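Local coordinates for protein putative poly(3-hydroxybutyrate) depolymerase LpqC (Bordetella parapertussis 12822, PDB 3D0K) that probably hydrolyses ester bonds, as a putative poly(3-hydroxybutyrate) depolymerase of the alpha/beta-hydrolase type, at residues R38-N43 and E93-V98; L42-P47 and L84-T89. All blocks are in the same frame, centred on the assembly; numbering follows the deposited sequence.

Contact 1: R38-N43 and E93-V98; sequences RPFTLN and EIWPGV. With SO4 (sulfate ion), chain I.
The indole of W95 carries R38 on one face and the carbonyl oxygen of P39 at its edge. R38 CD stands 3.8 Å from the centroid of the six-membered ring and only 7° off its normal, a CH-pi contact over the face, while R38 CB meets the rim at W95 CZ2, 3.4 Å away. The R38 chain bends at chi3, which places NE closest to the rim atoms CH2 and CZ3 of W95; CZ lies 5.8 Å from the same centroid, with the guanidinium plane turned 79° from the ring. Any cation-pi attraction is therefore weak at most, and the hold is mainly one of methylenes on indole. R105 brings a like charge close to the guanidinium.

This packing joins the loop leading into strand 40-46 of an alpha/beta-hydrolase sheet to the loop that precedes the short helix 97-100. W95 CZ2 comes 4.3 Å from F40 CD1. F90 stacks on F40 and meets W95 edge-to-face, and L123 of helix 122-133 touches both, so the pair sits within a larger aromatic and aliphatic cluster.

I94 packs beside it, CD1 against P39 CG and CG2 against R38 CG. Farther along, V98 N donates to a sulfate oxygen. The polar link across the loops is W95 NE1 to P39 O, 3.1 Å and nearly straight at 166°: the acceptor lies close to the indole plane, whereas the donor sits above the plane of the P39 carbonyl.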
loop_
_atom_site.group_PDB
_atom_site.type_symbol
_atom_site.label_atom_id
_atom_site.label_comp_id
_atom_site.label_asym_id
_atom_site.label_seq_id
_atom_site.Cartn_x
_atom_site.Cartn_y
_atom_site.Cartn_z
ATOM N N ARG A 38 -18.385 9.018 -0.873
ATOM C CA ARG A 38 -17.628 8.222 0.052
ATOM C C ARG A 38 -16.442 9.023 0.549
ATOM O O ARG A 38 -15.373 8.993 -0.048
ATOM C CB ARG A 38 -17.221 6.892 -0.583
ATOM C CG ARG A 38 -18.169 5.728 -0.209
ATOM C CD ARG A 38 -17.812 4.448 -0.966
ATOM N NE ARG A 38 -17.860 4.748 -2.399
ATOM C CZ ARG A 38 -18.967 4.707 -3.142
ATOM N NH1 ARG A 38 -20.127 4.329 -2.614
ATOM N NH2 ARG A 38 -18.910 5.041 -4.429
ATOM N N PRO A 39 -16.654 9.781 1.634
ATOM C CA PRO A 39 -15.534 10.478 2.259
ATOM C C PRO A 39 -14.523 9.552 2.914
ATOM O O PRO A 39 -14.830 8.418 3.304
ATOM C CB PRO A 39 -16.201 11.346 3.335
ATOM C CG PRO A 39 -17.572 10.739 3.543
ATOM C CD PRO A 39 -17.957 10.029 2.304
ATOM N N PHE A 40 -13.313 10.045 3.059
ATOM C CA PHE A 40 -12.346 9.348 3.903
ATOM C C PHE A 40 -11.458 10.389 4.572
ATOM O O PHE A 40 -11.730 11.609 4.487
ATOM C CB PHE A 40 -11.545 8.321 3.089
ATOM C CG PHE A 40 -10.811 8.916 1.899
ATOM C CD1 PHE A 40 -11.493 9.169 0.702
ATOM C CD2 PHE A 40 -9.414 9.130 1.950
ATOM C CE1 PHE A 40 -10.845 9.653 -0.405
ATOM C CE2 PHE A 40 -8.745 9.617 0.836
ATOM C CZ PHE A 40 -9.457 9.879 -0.344
ATOM N N THR A 41 -10.428 9.922 5.248
ATOM C CA THR A 41 -9.628 10.793 6.093
ATOM C C THR A 41 -8.156 10.623 5.742
ATOM O O THR A 41 -7.707 9.511 5.520
ATOM C CB THR A 41 -9.841 10.478 7.595
ATOM O OG1 THR A 41 -11.246 10.520 7.882
ATOM C CG2 THR A 41 -9.086 11.513 8.486
ATOM N N LEU A 42 -7.435 11.724 5.696
ATOM C CA LEU A 42 -5.978 11.665 5.599
ATOM C C LEU A 42 -5.457 11.881 7.010
ATOM O O LEU A 42 -5.590 12.982 7.574
ATOM C CB LEU A 42 -5.409 12.715 4.650
ATOM C CG LEU A 42 -6.078 12.912 3.281
ATOM C CD1 LEU A 42 -5.336 13.968 2.443
ATOM C CD2 LEU A 42 -5.999 11.526 2.603
ATOM N N ASN A 43 -4.949 10.817 7.610
ATOM C CA ASN A 43 -4.267 10.954 8.899
ATOM C C ASN A 43 -2.821 11.230 8.548
ATOM O O ASN A 43 -2.140 10.410 7.948
ATOM C CB ASN A 43 -4.419 9.697 9.765
ATOM C CG ASN A 43 -5.799 9.612 10.365
ATOM O OD1 ASN A 43 -6.148 10.467 11.198
ATOM N ND2 ASN A 43 -6.632 8.642 9.899
ATOM N N GLU A 93 -17.170 1.915 8.547
ATOM C CA GLU A 93 -18.525 2.407 8.361
ATOM C C GLU A 93 -18.799 2.857 6.935
ATOM O O GLU A 93 -19.829 2.534 6.394
ATOM C CB GLU A 93 -18.861 3.544 9.341
ATOM C CG GLU A 93 -20.280 3.461 9.834
ATOM C CD GLU A 93 -20.988 4.824 9.923
ATOM O OE1 GLU A 93 -20.311 5.885 10.137
ATOM O OE2 GLU A 93 -22.254 4.812 9.790
ATOM N N ILE A 94 -17.865 3.559 6.308
ATOM C CA ILE A 94 -18.090 4.083 4.948
ATOM C C ILE A 94 -17.530 3.177 3.831
ATOM O O ILE A 94 -18.016 3.208 2.674
ATOM C CB ILE A 94 -17.506 5.511 4.821
ATOM C CG1 ILE A 94 -18.123 6.410 5.893
ATOM C CG2 ILE A 94 -17.702 6.106 3.414
ATOM C CD1 ILE A 94 -17.448 7.752 6.072
ATOM N N TRP A 95 -16.514 2.385 4.181
ATOM C CA TRP A 95 -15.859 1.471 3.224
ATOM C C TRP A 95 -15.887 0.036 3.772
ATOM O O TRP A 95 -14.853 -0.544 4.088
ATOM C CB TRP A 95 -14.420 1.921 2.995
ATOM C CG TRP A 95 -14.350 3.300 2.456
ATOM C CD1 TRP A 95 -14.385 4.469 3.181
ATOM C CD2 TRP A 95 -14.216 3.680 1.084
ATOM N NE1 TRP A 95 -14.290 5.556 2.334
ATOM C CE2 TRP A 95 -14.176 5.111 1.044
ATOM C CE3 TRP A 95 -14.117 2.961 -0.121
ATOM C CZ2 TRP A 95 -14.034 5.832 -0.149
ATOM C CZ3 TRP A 95 -13.986 3.679 -1.320
ATOM C CH2 TRP A 95 -13.963 5.106 -1.323
ATOM N N PRO A 96 -17.093 -0.546 3.884
ATOM C CA PRO A 96 -17.202 -1.821 4.608
ATOM C C PRO A 96 -16.590 -3.041 3.882
ATOM O O PRO A 96 -16.686 -3.173 2.661
ATOM C CB PRO A 96 -18.733 -1.982 4.790
ATOM C CG PRO A 96 -19.290 -1.261 3.607
ATOM C CD PRO A 96 -18.400 -0.097 3.348
ATOM N N GLY A 97 -15.966 -3.926 4.665
ATOM C CA GLY A 97 -15.511 -5.228 4.172
ATOM C C GLY A 97 -14.248 -5.164 3.324
ATOM O O GLY A 97 -13.812 -4.094 2.869
ATOM N N VAL A 98 -13.670 -6.334 3.087
ATOM C CA VAL A 98 -12.575 -6.459 2.133
ATOM C C VAL A 98 -13.005 -5.974 0.721
ATOM O O VAL A 98 -12.155 -5.570 -0.057
ATOM C CB VAL A 98 -12.012 -7.911 2.084
ATOM C CG1 VAL A 98 -11.497 -8.339 3.488
ATOM C CG2 VAL A 98 -13.033 -8.901 1.513
HETATM S S SO4 I . -14.845 -8.723 5.802
HETATM O O1 SO4 I . -14.120 -10.001 5.846
HETATM O O2 SO4 I . -15.035 -8.314 4.408
HETATM O O3 SO4 I . -16.124 -8.925 6.499
HETATM O O4 SO4 I . -14.066 -7.716 6.534
#

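Contact 2: L42-P47 and L84-T89; sequences LNTYRP and LIVAPT
N43 and T89 meet through side chains at one end of an antiparallel strand pair whose axes approach to 4.6 Å, their directions 166° apart. Backbone bonding defines the register. N43 faces A87 and Y45 faces I85 in hydrogen-bonded pairs, each with two N-H...O=C bonds; A87 N to N43 O, for instance, spans 2.8 Å. L42 with P88 and T44 with V86 are the intervening non-hydrogen-bonded pairs, where T44 CA adds a CA-H...O contact to I85 O at 3.2 Å.

The side-chain hydrogen bonds form a short relay. N43 CG lies anti to its carbonyl carbon (chi1 -75°), and ND2 donates to T89 OG1 over 2.8 Å at 155°, with the acceptor near the amide plane. T89 OG1 in turn donates to A87 O, 2.7 Å away. That oxygen is thus gripped twice, by N43 N and T89 OG1 from opposite faces of the carbonyl plane. The hydroxyl acts as acceptor and donor at once, which fixes its rotation.

Apolar contacts divide between the two faces of the sheet. L42 CD2 approaches V86 CG1 and P88 CB on one; Y45 CB lies 4.0 Å from I85 CB on the other, where A78 of helix 75-81 touches both. L84 CD1 packs on R46 CB at 3.8 Å. The polar ends are held outside the pair: Y45 OH bonds D79 of helix 75-81, and R46 NH2 bonds the backbone oxygen of L19.

Strand 84-89 also runs parallel to 56-60, so this pair marks the change from antiparallel to parallel pairing characteristic of the alpha/beta-hydrolase sheet.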
loop_
_atom_site.group_PDB
_atom_site.type_symbol
_atom_site.label_atom_id
_atom_site.label_comp_id
_atom_site.label_asym_id
_atom_site.label_seq_id
_atom_site.Cartn_x
_atom_site.Cartn_y
_atom_site.Cartn_z
ATOM N N LEU A 42 -7.435 11.724 5.696
ATOM C CA LEU A 42 -5.978 11.665 5.599
ATOM C C LEU A 42 -5.457 11.881 7.010
ATOM O O LEU A 42 -5.590 12.982 7.574
ATOM C CB LEU A 42 -5.409 12.715 4.650
ATOM C CG LEU A 42 -6.078 12.912 3.281
ATOM C CD1 LEU A 42 -5.336 13.968 2.443
ATOM C CD2 LEU A 42 -5.999 11.526 2.603
ATOM N N ASN A 43 -4.949 10.817 7.610
ATOM C CA ASN A 43 -4.267 10.954 8.899
ATOM C C ASN A 43 -2.821 11.230 8.548
ATOM O O ASN A 43 -2.140 10.410 7.948
ATOM C CB ASN A 43 -4.419 9.697 9.765
ATOM C CG ASN A 43 -5.799 9.612 10.365
ATOM O OD1 ASN A 43 -6.148 10.467 11.198
ATOM N ND2 ASN A 43 -6.632 8.642 9.899
ATOM N N THR A 44 -2.379 12.439 8.867
ATOM C CA THR A 44 -1.107 12.926 8.362
ATOM C C THR A 44 -0.116 13.213 9.489
ATOM O O THR A 44 -0.509 13.439 10.661
ATOM C CB THR A 44 -1.312 14.214 7.536
ATOM O OG1 THR A 44 -1.847 15.265 8.388
ATOM C CG2 THR A 44 -2.238 13.930 6.380
ATOM N N TYR A 45 1.166 13.235 9.128
ATOM C CA TYR A 45 2.174 13.797 10.031
ATOM C C TYR A 45 3.163 14.601 9.232
ATOM O O TYR A 45 3.738 14.116 8.235
ATOM C CB TYR A 45 2.903 12.720 10.819
ATOM C CG TYR A 45 3.929 13.296 11.736
ATOM C CD1 TYR A 45 3.541 13.951 12.911
ATOM C CD2 TYR A 45 5.297 13.144 11.466
ATOM C CE1 TYR A 45 4.519 14.506 13.787
ATOM C CE2 TYR A 45 6.282 13.691 12.332
ATOM C CZ TYR A 45 5.891 14.378 13.465
ATOM O OH TYR A 45 6.869 14.888 14.306
ATOM N N ARG A 46 3.393 15.821 9.689
ATOM C CA ARG A 46 4.422 16.641 9.106
ATOM C C ARG A 46 5.459 16.996 10.171
ATOM O O ARG A 46 5.118 17.582 11.199
ATOM C CB ARG A 46 3.816 17.936 8.523
ATOM C CG ARG A 46 4.887 18.866 8.008
ATOM C CD ARG A 46 4.253 20.067 7.338
ATOM N NE ARG A 46 5.323 20.960 6.922
ATOM C CZ ARG A 46 5.285 21.672 5.811
ATOM N NH1 ARG A 46 6.323 22.416 5.491
ATOM N NH2 ARG A 46 4.198 21.615 5.023
ATOM N N PRO A 47 6.727 16.597 9.963
ATOM C CA PRO A 47 7.775 16.912 10.971
ATOM C C PRO A 47 8.193 18.372 10.909
ATOM O O PRO A 47 8.055 19.017 9.863
ATOM C CB PRO A 47 8.988 16.067 10.540
ATOM C CG PRO A 47 8.768 15.804 9.108
ATOM C CD PRO A 47 7.242 15.829 8.820
ATOM N N LEU A 84 7.077 13.586 4.820
ATOM C CA LEU A 84 5.669 13.894 5.046
ATOM C C LEU A 84 4.868 12.573 5.048
ATOM O O LEU A 84 4.905 11.822 4.090
ATOM C CB LEU A 84 5.172 14.801 3.934
ATOM C CG LEU A 84 3.678 15.181 4.036
ATOM C CD1 LEU A 84 3.437 16.065 5.285
ATOM C CD2 LEU A 84 3.256 15.896 2.708
ATOM N N ILE A 85 4.193 12.268 6.145
ATOM C CA ILE A 85 3.437 11.008 6.235
ATOM C C ILE A 85 1.968 11.214 5.941
ATOM O O ILE A 85 1.347 12.089 6.551
ATOM C CB ILE A 85 3.576 10.376 7.666
ATOM C CG1 ILE A 85 5.063 10.212 8.043
ATOM C CG2 ILE A 85 2.808 8.994 7.727
ATOM C CD1 ILE A 85 5.968 9.449 7.033
ATOM N N VAL A 86 1.412 10.445 4.990
ATOM C CA VAL A 86 -0.005 10.550 4.658
ATOM C C VAL A 86 -0.592 9.157 4.705
ATOM O O VAL A 86 -0.176 8.273 3.913
ATOM C CB VAL A 86 -0.204 11.095 3.214
ATOM C CG1 VAL A 86 -1.657 11.099 2.827
ATOM C CG2 VAL A 86 0.397 12.536 3.084
ATOM N N ALA A 87 -1.567 8.977 5.597
ATOM C CA ALA A 87 -2.244 7.702 5.748
ATOM C C ALA A 87 -3.729 7.823 5.334
ATOM O O ALA A 87 -4.581 8.180 6.180
ATOM C CB ALA A 87 -2.081 7.196 7.155
ATOM N N PRO A 88 -4.029 7.549 4.041
ATOM C CA PRO A 88 -5.424 7.540 3.596
ATOM C C PRO A 88 -6.152 6.446 4.373
ATOM O O PRO A 88 -5.768 5.273 4.294
ATOM C CB PRO A 88 -5.334 7.195 2.097
ATOM C CG PRO A 88 -3.872 7.578 1.698
ATOM C CD PRO A 88 -3.094 7.203 2.941
ATOM N N THR A 89 -7.228 6.841 5.064
ATOM C CA THR A 89 -7.880 6.000 6.057
ATOM C C THR A 89 -9.335 5.734 5.684
ATOM O O THR A 89 -10.118 6.668 5.574
ATOM C CB THR A 89 -7.802 6.683 7.416
ATOM O OG1 THR A 89 -6.420 6.943 7.692
ATOM C CG2 THR A 89 -8.373 5.797 8.481
#

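Both contacts use strand 40-46 and share L42 and N43, although in contact 1 the touching residues are R38, P39 and F40, at and just before the start of the strand. Contact 2 is buried, with eight of its eleven touching residues enclosed; contact 1 is only partly buried, with two of five. The buried areas, 477 against 276 Å², follow the same order. Regular backbone bonding dominates between the strands, whereas the loops rely on indole packing and a single side-chain-to-backbone bond. A probable hydrogen bond from T89 N to T41 O, 2.8 Å, continues the strand ladder from contact 2 toward contact 1, and F40 CB packs against T89 O.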